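Local coordinates for methionine import ATP-binding protein metN 2 (Enterococcus faecalis, PDB 2QSW) that is the C-terminal NIL domain, an ACT-like fold, of the ATP-binding subunit of an ABC-type import system, and probably serves a regulatory role there, at residues 33-39 with 87-93; 30-34 with 63-67; 49-55 with 69-74. All blocks are in the same frame, centred on the assembly; numbering follows the deposited sequence.

Interaction 1 of 3, residues 33-39 with 87-93. With ZN (zinc ion), chain B.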
loop_
_atom_site.group_PDB
_atom_site.type_symbol
_atom_site.label_atom_id
_atom_site.label_comp_id
_atom_site.label_asym_id
_atom_site.label_seq_id
_atom_site.Cartn_x
_atom_site.Cartn_y
_atom_site.Cartn_z
ATOM N N GLU A 33 -9.397 -17.018 -3.556
ATOM C CA GLU A 33 -8.956 -16.848 -4.923
ATOM C C GLU A 33 -7.438 -16.749 -5.101
ATOM O O GLU A 33 -6.925 -16.758 -6.228
ATOM C CB GLU A 33 -9.637 -15.630 -5.565
ATOM C CG GLU A 33 -8.973 -14.276 -5.379
ATOM C CD GLU A 33 -9.023 -13.650 -3.974
ATOM O OE1 GLU A 33 -9.175 -14.357 -2.933
ATOM O OE2 GLU A 33 -8.826 -12.400 -3.857
ATOM N N GLN A 34 -6.727 -16.672 -3.980
ATOM C CA GLN A 34 -5.265 -16.530 -4.024
ATOM C C GLN A 34 -4.577 -17.672 -4.759
ATOM O O GLN A 34 -5.094 -18.797 -4.838
ATOM C CB GLN A 34 -4.692 -16.406 -2.611
ATOM C CG GLN A 34 -4.928 -17.655 -1.762
ATOM C CD GLN A 34 -6.219 -17.587 -0.898
ATOM O OE1 GLN A 34 -7.085 -16.750 -1.101
ATOM N NE2 GLN A 34 -6.320 -18.509 0.089
ATOM N N ALA A 35 -3.387 -17.379 -5.273
ATOM C CA ALA A 35 -2.566 -18.344 -5.960
ATOM C C ALA A 35 -2.417 -19.614 -5.113
ATOM O O ALA A 35 -2.218 -19.545 -3.885
ATOM C CB ALA A 35 -1.169 -17.743 -6.269
ATOM N N LYS A 36 -2.505 -20.762 -5.770
ATOM C CA LYS A 36 -2.389 -22.072 -5.093
ATOM C C LYS A 36 -0.931 -22.491 -5.073
ATOM O O LYS A 36 -0.460 -23.358 -5.827
ATOM C CB LYS A 36 -3.297 -23.066 -5.769
ATOM C CG LYS A 36 -4.730 -22.743 -5.471
ATOM C CD LYS A 36 -5.681 -23.625 -6.328
ATOM C CE LYS A 36 -7.105 -23.057 -6.375
ATOM N NZ LYS A 36 -7.735 -22.960 -5.041
ATOM N N LEU A 37 -0.196 -21.786 -4.225
ATOM C CA LEU A 37 1.182 -22.109 -3.952
ATOM C C LEU A 37 1.478 -21.700 -2.498
ATOM O O LEU A 37 0.613 -21.090 -1.822
ATOM C CB LEU A 37 2.115 -21.505 -5.014
ATOM C CG LEU A 37 2.055 -19.992 -5.208
ATOM C CD1 LEU A 37 2.732 -19.334 -4.035
ATOM C CD2 LEU A 37 2.715 -19.501 -6.455
ATOM N N PRO A 38 2.625 -22.156 -1.954
ATOM C CA PRO A 38 2.987 -21.839 -0.564
ATOM C C PRO A 38 3.422 -20.374 -0.444
ATOM O O PRO A 38 4.581 -20.036 -0.593
ATOM C CB PRO A 38 4.089 -22.837 -0.270
ATOM C CG PRO A 38 3.953 -23.911 -1.334
ATOM C CD PRO A 38 3.576 -23.112 -2.532
ATOM N N ILE A 39 2.435 -19.519 -0.263
ATOM C CA ILE A 39 2.578 -18.054 -0.436
ATOM C C ILE A 39 3.719 -17.461 0.375
ATOM O O ILE A 39 4.591 -16.739 -0.146
ATOM C CB ILE A 39 1.285 -17.325 0.007
ATOM C CG1 ILE A 39 0.110 -17.676 -0.907
ATOM C CG2 ILE A 39 1.487 -15.792 0.032
ATOM C CD1 ILE A 39 0.236 -17.191 -2.310
ATOM N N LEU A 87 2.599 -10.142 -3.728
ATOM C CA LEU A 87 1.408 -10.661 -3.050
ATOM C C LEU A 87 0.145 -10.270 -3.783
ATOM O O LEU A 87 -0.734 -11.098 -4.049
ATOM C CB LEU A 87 1.381 -10.181 -1.593
ATOM C CG LEU A 87 2.366 -10.908 -0.640
ATOM C CD1 LEU A 87 2.571 -10.108 0.645
ATOM C CD2 LEU A 87 1.909 -12.389 -0.369
ATOM N N ARG A 88 0.033 -8.992 -4.143
ATOM C CA ARG A 88 -1.165 -8.520 -4.844
ATOM C C ARG A 88 -1.355 -9.247 -6.160
ATOM O O ARG A 88 -2.463 -9.642 -6.511
ATOM C CB ARG A 88 -1.072 -7.026 -5.104
ATOM C CG ARG A 88 -1.265 -6.227 -3.829
ATOM C CD ARG A 88 -0.830 -4.805 -4.022
ATOM N NE ARG A 88 -1.014 -4.020 -2.815
ATOM C CZ ARG A 88 -0.432 -2.850 -2.599
ATOM N NH1 ARG A 88 0.352 -2.322 -3.530
ATOM N NH2 ARG A 88 -0.638 -2.209 -1.460
ATOM N N LYS A 89 -0.274 -9.431 -6.893
ATOM C CA LYS A 89 -0.325 -10.111 -8.201
ATOM C C LYS A 89 -0.681 -11.592 -8.063
ATOM O O LYS A 89 -1.320 -12.180 -8.943
ATOM C CB LYS A 89 0.991 -9.925 -8.953
ATOM C CG LYS A 89 1.195 -8.443 -9.396
ATOM C CD LYS A 89 2.552 -8.200 -10.111
ATOM C CE LYS A 89 3.748 -8.302 -9.146
ATOM N NZ LYS A 89 5.013 -7.917 -9.749
ATOM N N LEU A 90 -0.260 -12.187 -6.948
ATOM C CA LEU A 90 -0.646 -13.543 -6.550
ATOM C C LEU A 90 -2.074 -13.596 -5.958
ATOM O O LEU A 90 -2.476 -14.651 -5.465
ATOM C CB LEU A 90 0.367 -14.122 -5.558
ATOM C CG LEU A 90 1.783 -14.308 -6.156
ATOM C CD1 LEU A 90 2.734 -14.718 -5.007
ATOM C CD2 LEU A 90 1.778 -15.315 -7.328
ATOM N N ARG A 91 -2.845 -12.505 -6.042
ATOM C CA ARG A 91 -4.267 -12.437 -5.663
ATOM C C ARG A 91 -4.452 -12.499 -4.155
ATOM O O ARG A 91 -5.459 -12.987 -3.636
ATOM C CB ARG A 91 -5.102 -13.449 -6.463
ATOM C CG ARG A 91 -4.873 -13.323 -8.002
ATOM C CD ARG A 91 -5.352 -14.487 -8.866
ATOM N NE ARG A 91 -6.809 -14.585 -8.809
ATOM C CZ ARG A 91 -7.537 -15.595 -9.289
ATOM N NH1 ARG A 91 -6.965 -16.645 -9.844
ATOM N NH2 ARG A 91 -8.865 -15.561 -9.142
ATOM N N VAL A 92 -3.466 -11.942 -3.443
ATOM C CA VAL A 92 -3.551 -11.674 -2.043
ATOM C C VAL A 92 -3.557 -10.141 -1.863
ATOM O O VAL A 92 -2.515 -9.485 -1.969
ATOM C CB VAL A 92 -2.329 -12.309 -1.244
ATOM C CG1 VAL A 92 -2.435 -11.923 0.211
ATOM C CG2 VAL A 92 -2.244 -13.817 -1.431
ATOM N N GLU A 93 -4.717 -9.586 -1.575
ATOM C CA GLU A 93 -4.838 -8.133 -1.356
ATOM C C GLU A 93 -3.995 -7.742 -0.141
ATOM O O GLU A 93 -4.069 -8.364 0.910
ATOM C CB GLU A 93 -6.261 -7.714 -1.132
ATOM C CG GLU A 93 -7.168 -7.853 -2.339
ATOM C CD GLU A 93 -7.948 -9.167 -2.394
ATOM O OE1 GLU A 93 -7.490 -10.170 -1.789
ATOM O OE2 GLU A 93 -9.022 -9.186 -3.013
HETATM ZN ZN ZN B . -8.596 -11.783 -2.033
HETATM O O HOH W 1 -6.995 -13.029 -1.412
#

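Interaction 2 of 3, residues 30-34 with 63-67. With ZN (zinc ion), chain B.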
loop_
_atom_site.group_PDB
_atom_site.type_symbol
_atom_site.label_atom_id
_atom_site.label_comp_id
_atom_site.label_asym_id
_atom_site.label_seq_id
_atom_site.Cartn_x
_atom_site.Cartn_y
_atom_site.Cartn_z
ATOM N N PHE A 30 -7.202 -13.047 2.353
ATOM C CA PHE A 30 -7.348 -14.310 1.618
ATOM C C PHE A 30 -8.836 -14.535 1.464
ATOM O O PHE A 30 -9.552 -14.529 2.450
ATOM C CB PHE A 30 -6.729 -15.478 2.404
ATOM C CG PHE A 30 -5.245 -15.307 2.636
ATOM C CD1 PHE A 30 -4.322 -15.717 1.685
ATOM C CD2 PHE A 30 -4.797 -14.639 3.745
ATOM C CE1 PHE A 30 -2.948 -15.530 1.876
ATOM C CE2 PHE A 30 -3.420 -14.478 3.953
ATOM C CZ PHE A 30 -2.518 -14.904 3.033
ATOM N N HIS A 31 -9.310 -14.610 0.218
ATOM C CA HIS A 31 -10.736 -14.859 -0.055
ATOM C C HIS A 31 -10.946 -16.210 -0.737
ATOM O O HIS A 31 -12.073 -16.542 -1.111
ATOM C CB HIS A 31 -11.320 -13.759 -0.948
ATOM C CG HIS A 31 -11.121 -12.373 -0.420
ATOM N ND1 HIS A 31 -10.032 -11.557 -0.758
ATOM C CD2 HIS A 31 -11.903 -11.655 0.416
ATOM C CE1 HIS A 31 -10.175 -10.403 -0.130
ATOM N NE2 HIS A 31 -11.294 -10.434 0.592
ATOM N N GLY A 32 -9.892 -16.991 -0.893
ATOM C CA GLY A 32 -9.931 -18.290 -1.565
ATOM C C GLY A 32 -9.544 -18.243 -3.015
ATOM O O GLY A 32 -9.401 -19.304 -3.642
ATOM N N GLU A 33 -9.397 -17.018 -3.556
ATOM C CA GLU A 33 -8.956 -16.848 -4.923
ATOM C C GLU A 33 -7.438 -16.749 -5.101
ATOM O O GLU A 33 -6.925 -16.758 -6.228
ATOM C CB GLU A 33 -9.637 -15.630 -5.565
ATOM C CG GLU A 33 -8.973 -14.276 -5.379
ATOM C CD GLU A 33 -9.023 -13.650 -3.974
ATOM O OE1 GLU A 33 -9.175 -14.357 -2.933
ATOM O OE2 GLU A 33 -8.826 -12.400 -3.857
ATOM N N GLN A 34 -6.727 -16.672 -3.980
ATOM C CA GLN A 34 -5.265 -16.530 -4.024
ATOM C C GLN A 34 -4.577 -17.672 -4.759
ATOM O O GLN A 34 -5.094 -18.797 -4.838
ATOM C CB GLN A 34 -4.692 -16.406 -2.611
ATOM C CG GLN A 34 -4.928 -17.655 -1.762
ATOM C CD GLN A 34 -6.219 -17.587 -0.898
ATOM O OE1 GLN A 34 -7.085 -16.750 -1.101
ATOM N NE2 GLN A 34 -6.320 -18.509 0.089
ATOM N N GLN A 63 -14.274 -22.535 -0.143
ATOM C CA GLN A 63 -13.593 -21.633 -1.074
ATOM C C GLN A 63 -12.080 -21.705 -0.956
ATOM O O GLN A 63 -11.375 -21.176 -1.816
ATOM C CB GLN A 63 -14.011 -20.183 -0.820
ATOM C CG GLN A 63 -15.521 -19.977 -0.647
ATOM C CD GLN A 63 -15.946 -19.751 0.800
ATOM O OE1 GLN A 63 -16.990 -20.239 1.250
ATOM N NE2 GLN A 63 -15.140 -19.006 1.532
ATOM N N GLY A 64 -11.577 -22.336 0.117
ATOM C CA GLY A 64 -10.126 -22.414 0.399
ATOM C C GLY A 64 -9.784 -21.645 1.692
ATOM O O GLY A 64 -10.662 -21.452 2.534
ATOM N N ALA A 65 -8.532 -21.225 1.870
ATOM C CA ALA A 65 -8.148 -20.493 3.082
ATOM C C ALA A 65 -8.683 -19.080 2.974
ATOM O O ALA A 65 -8.486 -18.421 1.951
ATOM C CB ALA A 65 -6.624 -20.441 3.304
ATOM N N VAL A 66 -9.422 -18.658 3.984
ATOM C CA VAL A 66 -10.027 -17.321 4.017
ATOM C C VAL A 66 -9.725 -16.600 5.326
ATOM O O VAL A 66 -9.752 -17.193 6.408
ATOM C CB VAL A 66 -11.569 -17.439 3.840
ATOM C CG1 VAL A 66 -12.232 -16.115 4.074
ATOM C CG2 VAL A 66 -11.939 -18.003 2.487
ATOM N N GLY A 67 -9.446 -15.305 5.254
ATOM C CA GLY A 67 -9.196 -14.503 6.403
ATOM C C GLY A 67 -8.121 -13.442 6.203
ATOM O O GLY A 67 -7.928 -12.989 5.081
HETATM ZN ZN ZN B . -8.596 -11.783 -2.033
HETATM O O HOH W 1 -6.995 -13.029 -1.412
#

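Interaction 3 of 3, residues 49-55 with 69-74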
loop_
_atom_site.group_PDB
_atom_site.type_symbol
_atom_site.label_atom_id
_atom_site.label_comp_id
_atom_site.label_asym_id
_atom_site.label_seq_id
_atom_site.Cartn_x
_atom_site.Cartn_y
_atom_site.Cartn_z
ATOM N N VAL A 49 12.920 -11.450 1.761
ATOM C CA VAL A 49 12.327 -10.794 2.901
ATOM C C VAL A 49 12.111 -11.754 4.045
ATOM O O VAL A 49 11.918 -12.957 3.830
ATOM C CB VAL A 49 10.989 -10.126 2.555
ATOM C CG1 VAL A 49 11.216 -8.907 1.632
ATOM C CG2 VAL A 49 9.965 -11.121 1.982
ATOM N N GLU A 50 12.190 -11.224 5.267
ATOM C CA GLU A 50 11.817 -11.969 6.459
ATOM C C GLU A 50 10.372 -11.681 6.827
ATOM O O GLU A 50 9.828 -10.621 6.447
ATOM C CB GLU A 50 12.755 -11.628 7.615
ATOM C CG GLU A 50 14.216 -11.700 7.243
ATOM C CD GLU A 50 15.160 -11.483 8.424
ATOM O OE1 GLU A 50 15.756 -10.387 8.507
ATOM O OE2 GLU A 50 15.311 -12.423 9.250
ATOM N N VAL A 51 9.736 -12.619 7.531
ATOM C CA VAL A 51 8.327 -12.551 7.861
ATOM C C VAL A 51 8.094 -12.928 9.316
ATOM O O VAL A 51 8.475 -14.034 9.758
ATOM C CB VAL A 51 7.515 -13.508 6.965
ATOM C CG1 VAL A 51 6.065 -13.563 7.414
ATOM C CG2 VAL A 51 7.668 -13.077 5.519
ATOM N N SER A 52 7.427 -12.040 10.034
ATOM C CA SER A 52 6.949 -12.286 11.375
ATOM C C SER A 52 5.449 -12.113 11.386
ATOM O O SER A 52 4.962 -11.082 10.952
ATOM C CB SER A 52 7.556 -11.305 12.392
ATOM O OG SER A 52 8.973 -11.330 12.412
ATOM N N ILE A 53 4.703 -13.092 11.869
ATOM C CA ILE A 53 3.289 -12.970 12.025
ATOM C C ILE A 53 2.949 -12.236 13.329
ATOM O O ILE A 53 3.384 -12.629 14.422
ATOM C CB ILE A 53 2.575 -14.329 11.920
ATOM C CG1 ILE A 53 2.866 -14.975 10.556
ATOM C CG2 ILE A 53 1.064 -14.169 12.124
ATOM C CD1 ILE A 53 2.575 -16.476 10.545
ATOM N N ILE A 54 2.223 -11.134 13.173
ATOM C CA ILE A 54 1.797 -10.299 14.283
ATOM C C ILE A 54 0.419 -10.687 14.810
ATOM O O ILE A 54 0.191 -10.772 16.012
ATOM C CB ILE A 54 1.777 -8.810 13.853
ATOM C CG1 ILE A 54 3.175 -8.408 13.418
ATOM C CG2 ILE A 54 1.239 -7.868 14.991
ATOM C CD1 ILE A 54 3.245 -6.983 12.951
ATOM N N GLN A 55 -0.505 -10.906 13.880
ATOM C CA GLN A 55 -1.879 -11.218 14.220
ATOM C C GLN A 55 -2.510 -11.873 13.010
ATOM O O GLN A 55 -2.130 -11.613 11.899
ATOM C CB GLN A 55 -2.648 -9.941 14.574
ATOM C CG GLN A 55 -4.114 -10.169 14.927
ATOM C CD GLN A 55 -4.941 -8.909 14.800
ATOM O OE1 GLN A 55 -4.790 -7.989 15.591
ATOM N NE2 GLN A 55 -5.809 -8.860 13.790
ATOM N N LEU A 69 -4.099 -11.830 7.676
ATOM C CA LEU A 69 -2.831 -12.014 8.350
ATOM C C LEU A 69 -2.126 -10.671 8.368
ATOM O O LEU A 69 -2.021 -10.048 7.324
ATOM C CB LEU A 69 -2.017 -13.023 7.562
ATOM C CG LEU A 69 -0.818 -13.689 8.202
ATOM C CD1 LEU A 69 -1.191 -14.519 9.443
ATOM C CD2 LEU A 69 -0.148 -14.540 7.106
ATOM N N TYR A 70 -1.664 -10.240 9.536
ATOM C CA TYR A 70 -0.819 -9.051 9.652
ATOM C C TYR A 70 0.625 -9.542 9.881
ATOM O O TYR A 70 0.907 -10.336 10.796
ATOM C CB TYR A 70 -1.242 -8.206 10.828
ATOM C CG TYR A 70 -2.579 -7.550 10.684
ATOM C CD1 TYR A 70 -2.676 -6.220 10.317
ATOM C CD2 TYR A 70 -3.754 -8.253 10.935
ATOM C CE1 TYR A 70 -3.904 -5.601 10.193
ATOM C CE2 TYR A 70 -4.999 -7.647 10.831
ATOM C CZ TYR A 70 -5.054 -6.311 10.458
ATOM O OH TYR A 70 -6.267 -5.704 10.357
ATOM N N ILE A 71 1.511 -9.148 8.992
ATOM C CA ILE A 71 2.880 -9.570 9.032
ATOM C C ILE A 71 3.839 -8.411 8.963
ATOM O O ILE A 71 3.547 -7.367 8.344
ATOM C CB ILE A 71 3.202 -10.555 7.892
ATOM C CG1 ILE A 71 3.141 -9.964 6.498
ATOM C CG2 ILE A 71 2.372 -11.821 7.976
ATOM C CD1 ILE A 71 3.678 -10.954 5.433
ATOM N N GLN A 72 4.958 -8.557 9.635
ATOM C CA GLN A 72 6.086 -7.653 9.472
ATOM C C GLN A 72 7.028 -8.216 8.401
ATOM O O GLN A 72 7.465 -9.360 8.504
ATOM C CB GLN A 72 6.846 -7.437 10.777
ATOM C CG GLN A 72 8.023 -6.508 10.639
ATOM C CD GLN A 72 8.876 -6.499 11.901
ATOM O OE1 GLN A 72 9.134 -7.570 12.480
ATOM N NE2 GLN A 72 9.353 -5.310 12.315
ATOM N N LEU A 73 7.289 -7.424 7.360
ATOM C CA LEU A 73 8.296 -7.734 6.370
ATOM C C LEU A 73 9.576 -6.988 6.682
ATOM O O LEU A 73 9.524 -5.769 6.857
ATOM C CB LEU A 73 7.840 -7.335 4.963
ATOM C CG LEU A 73 6.612 -8.069 4.431
ATOM C CD1 LEU A 73 6.114 -7.481 3.108
ATOM C CD2 LEU A 73 6.952 -9.536 4.241
ATOM N N LEU A 74 10.705 -7.693 6.711
ATOM C CA LEU A 74 12.021 -7.090 6.844
ATOM C C LEU A 74 12.856 -7.364 5.610
ATOM O O LEU A 74 12.767 -8.422 4.992
ATOM C CB LEU A 74 12.759 -7.635 8.056
ATOM C CG LEU A 74 12.087 -7.386 9.388
ATOM C CD1 LEU A 74 12.867 -8.148 10.440
ATOM C CD2 LEU A 74 12.037 -5.916 9.788
HETATM O O HOH W 2 9.782 -9.690 10.310
#

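Interaction 1 of 3, residues 33-39 with 87-93
Glu-33 and Glu-93 reach a zinc ion from the two segments, each chiefly through one carboxylate oxygen. Glu-33 OE2 sits 1.9 Å from the metal and Glu-93 OE1 2.0 Å, with the carboxylate planes turned 63° from each other; the shared metal probably offsets the repulsion expected between two such close anions. In Glu-33 the bend at chi2 (-71°) turns the carboxylate toward the metal, while CB and CG pass beside the Arg-91 guanidinium. His-31 and a water complete the site, and that water donates to Arg-91 O at 2.7 Å, so the backbone acts as a second shell.

Arg-91 does not pair with the Glu-33 carboxylate. Its guanidinium instead sets one face over Glu-33 O, CZ 3.3 Å from that oxygen, while its plane stands nearly upright to the carboxylate. The positive phi of Arg-91 marks it as the C-prime residue of a Schellman motif, which ends helix 77-89 and turns the chain toward strand 93-96. At that helix end Leu-90 O accepts a nearly straight bond from Ala-35 N, 2.9 Å long. Ala-35, small enough for the loop to come this close, sets CB 4.0 Å from Leu-90 CD2. Gln-34 offers its backbone CA and its CB, the latter 3.8 Å from Val-92 CG2, while its amide is engaged by Gly-32 and Ala-65.

Interaction 2 of 3, residues 30-34 with 63-67
Phe-30 and Gly-67 form an antiparallel hydrogen-bonded pair that joins the end of strand 24-31 to strand 64-74. Phe-30 N donates to Gly-67 O at 2.8 Å, and Gly-67 N returns a bond of 2.9 Å to Phe-30 O. Beyond this pair the regular pattern gives way to a side-chain amide. Gln-34 NE2 donates to Ala-65 O, 2.9 Å away at 172°, with the acceptor lying almost in the amide plane. The other end of the same amide, OE1, takes the N-H of Gly-32 at 2.8 Å. Gln-34 can span both because CG stands between its own N and carbonyl carbon (chi1 63°) and the chain then bends at chi2, bringing the amide back over the turn; a group that is donor and acceptor at once suits this place.

Weaker C-H...O contacts fill in between these bonds. Val-66 CA approaches Phe-30 O, and Gly-32 CA comes within 3.2 Å of Gln-63 O. Gly-32 has a positive phi and no side chain, which allows both its backbone shape and that close carbonyl. The setting is the end of the two central strands of the ACT-like sheet, where strand 24-31 runs out into a metal-binding turn.

Metal coordination occupies this turn: His-31 ND1 binds the zinc ion at 1.9 Å, beside Glu-33 and Glu-93. His-31 N also makes a weak bond to Glu-33 OE1, and the metal-bound water accepts from the same N-H.

Van der Waals contacts between side chains and the backbone lie on both faces. Val-66 lays CG2 against the backbone of His-31, 3.8 Å from its carbonyl carbon. Phe-30 sets CB against Ala-65 O and presents its ring edge to Gly-67 O, while the ring itself packs on Ile-58 and Val-92, as befits a buried aromatic.

Interaction 3 of 3, residues 49-55 with 69-74
Strands 50-55 and 69-74 run antiparallel, their axes 4.6 Å apart at 149°, with hydrogen-bonded pairs Glu-50/Leu-74 and Ser-52/Gln-72 followed by a classic beta bulge in which Ile-54 and Gln-55 both face Tyr-70. Ile-54 N donates to Tyr-70 O at 2.8 Å, Gln-55 N reaches the same oxygen only weakly, and Tyr-70 N answers to Gln-55 O. The extra residue shifts the register by one.

On one face, branched and bulky aliphatics mesh. Val-51 CG2 lies alongside Leu-73, 3.8 Å from CD2, the two side chains pointing the same way, while Val-51 CG1 is 4.1 Å from Ile-71 CD1. The other face is more polar. Ser-52 OG donates to a water at 2.8 Å, which donates to Gln-72 OE1 and O; the extended Gln-72 chain, CG anti to N at chi1 180°, carries its NE2 to Asn-22 O. Gln-55 and Tyr-70 lie side by side, Gln-55 NE2 3.3 Å from Tyr-70 CE2, amide and ring planes 65° apart.

Strand 64-74 bonds on its second edge to strand 24-31, placing it inside the sheet. Val-51 and Leu-73 meet helix 39-47 on the aliphatic face, whereas Ile-54 and Tyr-70 pack against Met-16 of helix 13-19 on the other.

All three contacts belong to one ACT-like domain, whose antiparallel sheet has the strand order 50-61, 64-74, 24-31, 93-96. Interactions 1 and 2 start from the same turn after strand 24-31, with centres about 9 Å apart, and share the zinc site: interaction 2 brings His-31, interaction 1 brings Glu-93, and Glu-33 belongs to both. Interaction 3 lies across the chain's centre, its centre about 16 Å from that of interaction 1 and 19 Å from that of interaction 2, and is nested within the loop that interaction 1 closes. Strand 64-74 runs through interactions 2 and 3, where Phe-30 touches Leu-69, linking the metal-binding end of the sheet to the open end of the 50-61/64-74 hairpin.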